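Local coordinates for uncharacterized protein (Magnetospirillum magneticum AMB-1, PDB 5MU5) that is a Maf-type glycosyltransferase involved in the formation of bacterial flagella, probably by transferring sugars onto flagellin, at residues 68-82 and 204-216. Numbering follows the deposited sequence.
Sequences MATRTALGPDHRISA and PIVVDWTRLFVAY
Arg211 NH2 is gripped from segment 68-82 by Thr72 OG1 at 3.0 Å, close to the guanidinium plane, and, through a weak bond, by Ala69 O; Arg211 NH1 bonds Gln141 OE1 beside its salt bridge to Asp142. Thr72 OG1 in turn donates to Met68 O, so the hydroxyl ties the end of helix 61-71 to this arginine. Further along, the guanidinium of Arg79 is sandwiched: Arg211 CD sits over one face, while the other lies flat on the Trp209 indole, planes 8° apart. CG beside the backbone N and a bend at chi2 (-81°) lay the Arg79 chain across the indole, its CG 3.7 Å above the centre of the six-membered ring. At the guanidinium edge, Arg79 NH1 reaches Trp209 O at 2.8 Å and its NH2 reaches Ala73 O. A leucine in place of Arg79 would probably leave Trp209 O and Ala73 O without these donors and Asp142, salt-bridged to both arginines, with one cation fewer. Strand 211-214 borders the parallel four-stranded sheet in the Maf N-terminal domain, and on its outer side Arg79 adds a single backbone bridge to Arg211. Leu212 N donates to His78 O and Ile80 N to Thr210 O, flanking that bridge. Ile80 CD1 packs against Leu212 CD1, 4.0 Å away, beside helix 219-235.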
ATOM      1  N   MET A  68      32.860   4.569  14.906  1.00 56.15           N
ATOM      2  CA  MET A  68      31.629   3.787  14.865  1.00 58.70           C
ATOM      3  C   MET A  68      31.256   3.434  13.437  1.00 54.83           C
ATOM      4  O   MET A  68      30.833   2.315  13.190  1.00 57.05           O
ATOM      5  CB  MET A  68      30.477   4.522  15.527  1.00 64.72           C
ATOM      6  CG  MET A  68      30.622   4.568  17.028  1.00 75.69           C
ATOM      7  SD  MET A  68      29.323   5.527  17.825  1.00 94.89           S
ATOM      8  CE  MET A  68      27.856   4.593  17.364  1.00 93.42           C
ATOM      9  N   ALA A  69      31.426   4.375  12.509  1.00 49.92           N
ATOM     10  CA  ALA A  69      31.114   4.132  11.100  1.00 48.97           C
ATOM     11  C   ALA A  69      32.061   3.083  10.532  1.00 47.92           C
ATOM     12  O   ALA A  69      31.644   2.183   9.820  1.00 46.69           O
ATOM     13  CB  ALA A  69      31.188   5.427  10.291  1.00 48.41           C
ATOM     14  N   THR A  70      33.338   3.191  10.871  1.00 50.61           N
ATOM     15  CA  THR A  70      34.332   2.202  10.458  1.00 50.95           C
ATOM     16  C   THR A  70      34.071   0.808  11.040  1.00 51.99           C
ATOM     17  O   THR A  70      34.157  -0.192  10.340  1.00 54.07           O
ATOM     18  CB  THR A  70      35.719   2.654  10.920  1.00 50.96           C
ATOM     19  OG1 THR A  70      36.020   3.896  10.286  1.00 51.03           O
ATOM     20  CG2 THR A  70      36.785   1.613  10.586  1.00 51.55           C
ATOM     21  N   ARG A  71      33.756   0.760  12.326  1.00 52.23           N
ATOM     22  CA  ARG A  71      33.570  -0.502  13.058  1.00 55.11           C
ATOM     23  C   ARG A  71      32.284  -1.269  12.689  1.00 53.11           C
ATOM     24  O   ARG A  71      32.226  -2.481  12.867  1.00 53.05           O
ATOM     25  CB  ARG A  71      33.590  -0.187  14.573  1.00 58.77           C
ATOM     26  CG  ARG A  71      33.195  -1.313  15.506  1.00 63.68           C
ATOM     27  CD  ARG A  71      33.017  -0.866  16.959  1.00 66.02           C
ATOM     28  NE  ARG A  71      31.765  -0.138  17.249  1.00 68.86           N
ATOM     29  CZ  ARG A  71      30.554  -0.696  17.456  1.00 71.47           C
ATOM     30  NH1 ARG A  71      30.365  -2.026  17.361  1.00 68.86           N
ATOM     31  NH2 ARG A  71      29.502   0.088  17.742  1.00 67.02           N
ATOM     32  N   THR A  72      31.263  -0.578  12.177  1.00 52.42           N
ATOM     33  CA  THR A  72      29.951  -1.192  11.939  1.00 51.44           C
ATOM     34  C   THR A  72      29.648  -1.589  10.491  1.00 49.52           C
ATOM     35  O   THR A  72      28.490  -1.808  10.128  1.00 48.59           O
ATOM     36  CB  THR A  72      28.816  -0.270  12.444  1.00 52.90           C
ATOM     37  OG1 THR A  72      28.944   1.048  11.884  1.00 49.66           O
ATOM     38  CG2 THR A  72      28.855  -0.178  13.927  1.00 54.28           C
ATOM     39  N   ALA A  73      30.682  -1.726   9.681  1.00 49.00           N
ATOM     40  CA  ALA A  73      30.509  -2.032   8.256  1.00 49.53           C
ATOM     41  C   ALA A  73      29.810  -3.351   7.959  1.00 48.65           C
ATOM     42  O   ALA A  73      29.117  -3.454   6.949  1.00 46.62           O
ATOM     43  CB  ALA A  73      31.865  -2.031   7.556  1.00 50.84           C
ATOM     44  N   LEU A  74      29.999  -4.353   8.817  1.00 51.43           N
ATOM     45  CA  LEU A  74      29.554  -5.722   8.507  1.00 54.99           C
ATOM     46  C   LEU A  74      28.558  -6.367   9.475  1.00 54.34           C
ATOM     47  O   LEU A  74      27.946  -7.377   9.147  1.00 52.72           O
ATOM     48  CB  LEU A  74      30.789  -6.619   8.411  1.00 58.50           C
ATOM     49  CG  LEU A  74      31.870  -6.188   7.399  1.00 61.73           C
ATOM     50  CD1 LEU A  74      33.164  -6.969   7.599  1.00 63.12           C
ATOM     51  CD2 LEU A  74      31.366  -6.336   5.966  1.00 63.11           C
ATOM     52  N   GLY A  75      28.413  -5.812  10.671  1.00 52.93           N
ATOM     53  CA  GLY A  75      27.543  -6.416  11.662  1.00 52.51           C
ATOM     54  C   GLY A  75      26.083  -6.316  11.268  1.00 50.85           C
ATOM     55  O   GLY A  75      25.634  -5.263  10.821  1.00 50.76           O
ATOM     56  N   PRO A  76      25.327  -7.403  11.437  1.00 49.87           N
ATOM     57  CA  PRO A  76      23.889  -7.369  11.165  1.00 49.27           C
ATOM     58  C   PRO A  76      23.059  -6.482  12.108  1.00 47.23           C
ATOM     59  O   PRO A  76      21.954  -6.117  11.746  1.00 45.80           O
ATOM     60  CB  PRO A  76      23.466  -8.839  11.303  1.00 50.99           C
ATOM     61  CG  PRO A  76      24.475  -9.434  12.226  1.00 52.19           C
ATOM     62  CD  PRO A  76      25.766  -8.733  11.893  1.00 52.43           C
ATOM     63  N   ASP A  77      23.571  -6.115  13.286  1.00 51.05           N
ATOM     64  CA  ASP A  77      22.791  -5.282  14.225  1.00 54.45           C
ATOM     65  C   ASP A  77      22.387  -3.947  13.614  1.00 55.15           C
ATOM     66  O   ASP A  77      21.328  -3.423  13.924  1.00 54.37           O
ATOM     67  CB  ASP A  77      23.569  -4.957  15.505  1.00 58.08           C
ATOM     68  CG  ASP A  77      23.792  -6.164  16.421  1.00 61.76           C
ATOM     69  OD1 ASP A  77      23.340  -7.304  16.136  1.00 62.60           O
ATOM     70  OD2 ASP A  77      24.452  -5.944  17.462  1.00 61.03           O
ATOM     71  N   HIS A  78      23.250  -3.407  12.761  1.00 57.70           N
ATOM     72  CA  HIS A  78      23.070  -2.078  12.155  1.00 61.84           C
ATOM     73  C   HIS A  78      22.569  -2.155  10.696  1.00 54.85           C
ATOM     74  O   HIS A  78      22.932  -1.334   9.856  1.00 50.74           O
ATOM     75  CB  HIS A  78      24.419  -1.339  12.230  1.00 68.93           C
ATOM     76  CG  HIS A  78      25.103  -1.493  13.558  1.00 75.79           C
ATOM     77  ND1 HIS A  78      24.598  -0.945  14.720  1.00 75.72           N
ATOM     78  CD2 HIS A  78      26.218  -2.176  13.915  1.00 77.40           C
ATOM     79  CE1 HIS A  78      25.386  -1.265  15.731  1.00 78.49           C
ATOM     80  NE2 HIS A  78      26.378  -2.007  15.269  1.00 78.76           N
ATOM     81  N   ARG A  79      21.740  -3.161  10.428  1.00 48.87           N
ATOM     82  CA  ARG A  79      21.238  -3.472   9.107  1.00 45.32           C
ATOM     83  C   ARG A  79      19.817  -4.001   9.187  1.00 44.12           C
ATOM     84  O   ARG A  79      19.426  -4.586  10.194  1.00 43.08           O
ATOM     85  CB  ARG A  79      22.079  -4.605   8.506  1.00 44.60           C
ATOM     86  CG  ARG A  79      23.545  -4.285   8.291  1.00 42.78           C
ATOM     87  CD  ARG A  79      23.738  -3.511   7.011  1.00 38.45           C
ATOM     88  NE  ARG A  79      25.145  -3.258   6.766  1.00 36.32           N
ATOM     89  CZ  ARG A  79      25.631  -2.735   5.648  1.00 34.17           C
ATOM     90  NH1 ARG A  79      24.841  -2.438   4.647  1.00 35.46           N
ATOM     91  NH2 ARG A  79      26.918  -2.539   5.512  1.00 35.25           N
ATOM     92  N   ILE A  80      19.064  -3.818   8.111  1.00 43.17           N
ATOM     93  CA  ILE A  80      17.809  -4.527   7.929  1.00 44.89           C
ATOM     94  C   ILE A  80      18.197  -5.934   7.456  1.00 47.21           C
ATOM     95  O   ILE A  80      19.054  -6.071   6.591  1.00 44.62           O
ATOM     96  CB  ILE A  80      16.930  -3.847   6.854  1.00 43.59           C
ATOM     97  CG1 ILE A  80      16.535  -2.421   7.271  1.00 45.18           C
ATOM     98  CG2 ILE A  80      15.688  -4.659   6.547  1.00 41.93           C
ATOM     99  CD1 ILE A  80      15.760  -2.308   8.564  1.00 47.08           C
ATOM    100  N   SER A  81      17.585  -6.965   8.038  1.00 52.73           N
ATOM    101  CA  SER A  81      17.751  -8.363   7.603  1.00 61.74           C
ATOM    102  C   SER A  81      16.381  -8.975   7.326  1.00 74.16           C
ATOM    103  O   SER A  81      15.814  -9.664   8.191  1.00 75.53           O
ATOM    104  CB  SER A  81      18.452  -9.200   8.663  1.00 60.77           C
ATOM    105  OG  SER A  81      19.716  -8.639   8.966  1.00 65.76           O
ATOM    106  N   ALA A  82      15.863  -8.732   6.119  1.00 83.44           N
ATOM    107  CA  ALA A  82      14.542  -9.248   5.702  1.00 91.55           C
ATOM    108  C   ALA A  82      14.627 -10.543   4.880  1.00 90.72           C
ATOM    109  O   ALA A  82      14.943 -10.488   3.691  1.00 93.46           O
ATOM    110  CB  ALA A  82      13.790  -8.178   4.910  1.00 92.54           C
ATOM    111  N   PRO A 204      11.252   0.366  -3.126  1.00 53.46           N
ATOM    112  CA  PRO A 204      10.850  -0.257  -1.873  1.00 55.25           C
ATOM    113  C   PRO A 204      11.292  -1.711  -1.720  1.00 60.86           C
ATOM    114  O   PRO A 204      11.512  -2.197  -0.603  1.00 56.40           O
ATOM    115  CB  PRO A 204       9.320  -0.204  -1.940  1.00 57.57           C
ATOM    116  CG  PRO A 204       9.020  -0.194  -3.391  1.00 56.68           C
ATOM    117  CD  PRO A 204      10.129   0.551  -4.058  1.00 54.10           C
ATOM    118  N   ILE A 205      11.446  -2.402  -2.836  1.00 61.34           N
ATOM    119  CA  ILE A 205      11.582  -3.832  -2.750  1.00 67.17           C
ATOM    120  C   ILE A 205      12.912  -4.375  -2.184  1.00 61.04           C
ATOM    121  O   ILE A 205      12.919  -5.463  -1.623  1.00 59.77           O
ATOM    122  CB  ILE A 205      11.233  -4.477  -4.107  1.00 72.38           C
ATOM    123  CG1 ILE A 205      10.578  -5.834  -3.866  1.00 77.56           C
ATOM    124  CG2 ILE A 205      12.454  -4.537  -5.028  1.00 71.13           C
ATOM    125  CD1 ILE A 205       9.399  -5.814  -2.905  1.00 75.86           C
ATOM    126  N   VAL A 206      14.009  -3.626  -2.297  1.00 52.37           N
ATOM    127  CA  VAL A 206      15.306  -4.144  -1.863  1.00 49.36           C
ATOM    128  C   VAL A 206      15.802  -3.520  -0.589  1.00 49.90           C
ATOM    129  O   VAL A 206      16.941  -3.054  -0.516  1.00 54.48           O
ATOM    130  CB  VAL A 206      16.406  -4.024  -2.942  1.00 48.39           C
ATOM    131  CG1 VAL A 206      16.107  -4.976  -4.087  1.00 49.71           C
ATOM    132  CG2 VAL A 206      16.554  -2.598  -3.453  1.00 48.40           C
ATOM    133  N   VAL A 207      14.974  -3.554   0.444  1.00 47.86           N
ATOM    134  CA  VAL A 207      15.414  -3.015   1.723  1.00 46.59           C
ATOM    135  C   VAL A 207      16.430  -3.901   2.407  1.00 41.41           C
ATOM    136  O   VAL A 207      17.041  -3.469   3.355  1.00 37.73           O
ATOM    137  CB  VAL A 207      14.257  -2.773   2.717  1.00 48.91           C
ATOM    138  CG1 VAL A 207      13.422  -1.604   2.239  1.00 52.00           C
ATOM    139  CG2 VAL A 207      13.422  -4.038   2.940  1.00 46.63           C
ATOM    140  N   ASP A 208      16.597  -5.139   1.949  1.00 42.34           N
ATOM    141  CA  ASP A 208      17.537  -6.041   2.608  1.00 41.64           C
ATOM    142  C   ASP A 208      18.951  -5.450   2.713  1.00 39.64           C
ATOM    143  O   ASP A 208      19.505  -4.973   1.743  1.00 39.99           O
ATOM    144  CB  ASP A 208      17.595  -7.400   1.923  1.00 41.72           C
ATOM    145  CG  ASP A 208      18.625  -8.309   2.558  1.00 43.44           C
ATOM    146  OD1 ASP A 208      18.438  -8.717   3.714  1.00 44.40           O
ATOM    147  OD2 ASP A 208      19.644  -8.607   1.918  1.00 44.28           O
ATOM    148  N   TRP A 209      19.508  -5.496   3.918  1.00 38.95           N
ATOM    149  CA  TRP A 209      20.883  -5.085   4.198  1.00 36.73           C
ATOM    150  C   TRP A 209      21.074  -3.580   4.107  1.00 37.74           C
ATOM    151  O   TRP A 209      22.193  -3.090   3.921  1.00 38.56           O
ATOM    152  CB  TRP A 209      21.874  -5.846   3.326  1.00 37.44           C
ATOM    153  CG  TRP A 209      23.231  -6.089   3.961  1.00 38.82           C
ATOM    154  CD1 TRP A 209      24.452  -5.709   3.472  1.00 39.95           C
ATOM    155  CD2 TRP A 209      23.491  -6.767   5.201  1.00 37.41           C
ATOM    156  NE1 TRP A 209      25.452  -6.110   4.332  1.00 40.04           N
ATOM    157  CE2 TRP A 209      24.880  -6.762   5.398  1.00 39.10           C
ATOM    158  CE3 TRP A 209      22.682  -7.395   6.148  1.00 37.03           C
ATOM    159  CZ2 TRP A 209      25.471  -7.357   6.506  1.00 38.10           C
ATOM    160  CZ3 TRP A 209      23.280  -7.978   7.255  1.00 37.28           C
ATOM    161  CH2 TRP A 209      24.645  -7.948   7.426  1.00 37.70           C
ATOM    162  N   THR A 210      19.973  -2.848   4.250  1.00 37.10           N
ATOM    163  CA  THR A 210      20.007  -1.400   4.379  1.00 36.54           C
ATOM    164  C   THR A 210      20.847  -1.035   5.620  1.00 39.71           C
ATOM    165  O   THR A 210      20.613  -1.538   6.714  1.00 39.42           O
ATOM    166  CB  THR A 210      18.567  -0.842   4.538  1.00 37.06           C
ATOM    167  OG1 THR A 210      17.816  -1.073   3.330  1.00 33.52           O
ATOM    168  CG2 THR A 210      18.561   0.654   4.866  1.00 34.52           C
ATOM    169  N   ARG A 211      21.844  -0.183   5.428  1.00 42.17           N
ATOM    170  CA  ARG A 211      22.653   0.326   6.515  1.00 41.96           C
ATOM    171  C   ARG A 211      21.859   1.363   7.294  1.00 41.79           C
ATOM    172  O   ARG A 211      21.289   2.291   6.713  1.00 40.64           O
ATOM    173  CB  ARG A 211      23.927   0.977   5.953  1.00 43.79           C
ATOM    174  CG  ARG A 211      24.959   1.390   7.002  1.00 42.88           C
ATOM    175  CD  ARG A 211      25.694   0.203   7.586  1.00 43.35           C
ATOM    176  NE  ARG A 211      26.806   0.626   8.446  1.00 44.77           N
ATOM    177  CZ  ARG A 211      28.040   0.907   8.025  1.00 43.83           C
ATOM    178  NH1 ARG A 211      28.354   0.834   6.734  1.00 42.86           N
ATOM    179  NH2 ARG A 211      28.966   1.279   8.908  1.00 43.89           N
ATOM    180  N   LEU A 212      21.834   1.199   8.611  1.00 41.40           N
ATOM    181  CA  LEU A 212      21.219   2.145   9.522  1.00 42.91           C
ATOM    182  C   LEU A 212      22.324   2.782  10.366  1.00 44.88           C
ATOM    183  O   LEU A 212      23.262   2.093  10.770  1.00 44.98           O
ATOM    184  CB  LEU A 212      20.262   1.409  10.431  1.00 47.33           C
ATOM    185  CG  LEU A 212      19.187   0.604   9.704  1.00 48.53           C
ATOM    186  CD1 LEU A 212      18.418  -0.227  10.709  1.00 50.72           C
ATOM    187  CD2 LEU A 212      18.266   1.545   8.951  1.00 45.72           C
ATOM    188  N   PHE A 213      22.229   4.093  10.607  1.00 43.29           N
ATOM    189  CA  PHE A 213      23.247   4.803  11.371  1.00 42.69           C
ATOM    190  C   PHE A 213      22.664   6.020  12.083  1.00 41.82           C
ATOM    191  O   PHE A 213      21.997   6.846  11.473  1.00 43.19           O
ATOM    192  CB  PHE A 213      24.391   5.237  10.459  1.00 44.08           C
ATOM    193  CG  PHE A 213      25.626   5.615  11.199  1.00 42.97           C
ATOM    194  CD1 PHE A 213      26.570   4.648  11.531  1.00 43.04           C
ATOM    195  CD2 PHE A 213      25.846   6.938  11.590  1.00 41.53           C
ATOM    196  CE1 PHE A 213      27.710   4.992  12.252  1.00 44.14           C
ATOM    197  CE2 PHE A 213      26.988   7.285  12.302  1.00 42.47           C
ATOM    198  CZ  PHE A 213      27.920   6.314  12.639  1.00 43.11           C
ATOM    199  N   VAL A 214      22.939   6.119  13.380  1.00 40.61           N
ATOM    200  CA  VAL A 214      22.449   7.190  14.205  1.00 40.64           C
ATOM    201  C   VAL A 214      23.635   8.125  14.405  1.00 42.44           C
ATOM    202  O   VAL A 214      24.654   7.722  14.945  1.00 44.48           O
ATOM    203  CB  VAL A 214      21.891   6.638  15.538  1.00 43.46           C
ATOM    204  CG1 VAL A 214      21.599   7.762  16.524  1.00 44.33           C
ATOM    205  CG2 VAL A 214      20.629   5.811  15.284  1.00 43.18           C
ATOM    206  N   ALA A 215      23.507   9.374  13.953  1.00 42.44           N
ATOM    207  CA  ALA A 215      24.641  10.317  13.961  1.00 44.11           C
ATOM    208  C   ALA A 215      25.025  10.873  15.326  1.00 42.76           C
ATOM    209  O   ALA A 215      26.171  11.182  15.545  1.00 46.47           O
ATOM    210  CB  ALA A 215      24.391  11.466  12.987  1.00 44.81           C
ATOM    211  N   TYR A 216      24.062  11.045  16.212  1.00 41.78           N
ATOM    212  CA  TYR A 216      24.317  11.550  17.544  1.00 41.39           C
ATOM    213  C   TYR A 216      23.223  10.998  18.429  1.00 43.54           C
ATOM    214  O   TYR A 216      22.272  10.367  17.928  1.00 42.02           O
ATOM    215  CB  TYR A 216      24.355  13.078  17.569  1.00 42.26           C
ATOM    216  CG  TYR A 216      23.164  13.766  16.923  1.00 41.93           C
ATOM    217  CD1 TYR A 216      22.008  14.034  17.648  1.00 42.67           C
ATOM    218  CD2 TYR A 216      23.207  14.171  15.600  1.00 40.66           C
ATOM    219  CE1 TYR A 216      20.924  14.674  17.071  1.00 41.10           C
ATOM    220  CE2 TYR A 216      22.125  14.798  15.009  1.00 41.25           C
ATOM    221  CZ  TYR A 216      20.988  15.053  15.753  1.00 41.60           C
ATOM    222  OH  TYR A 216      19.922  15.686  15.181  1.00 39.49           O
TER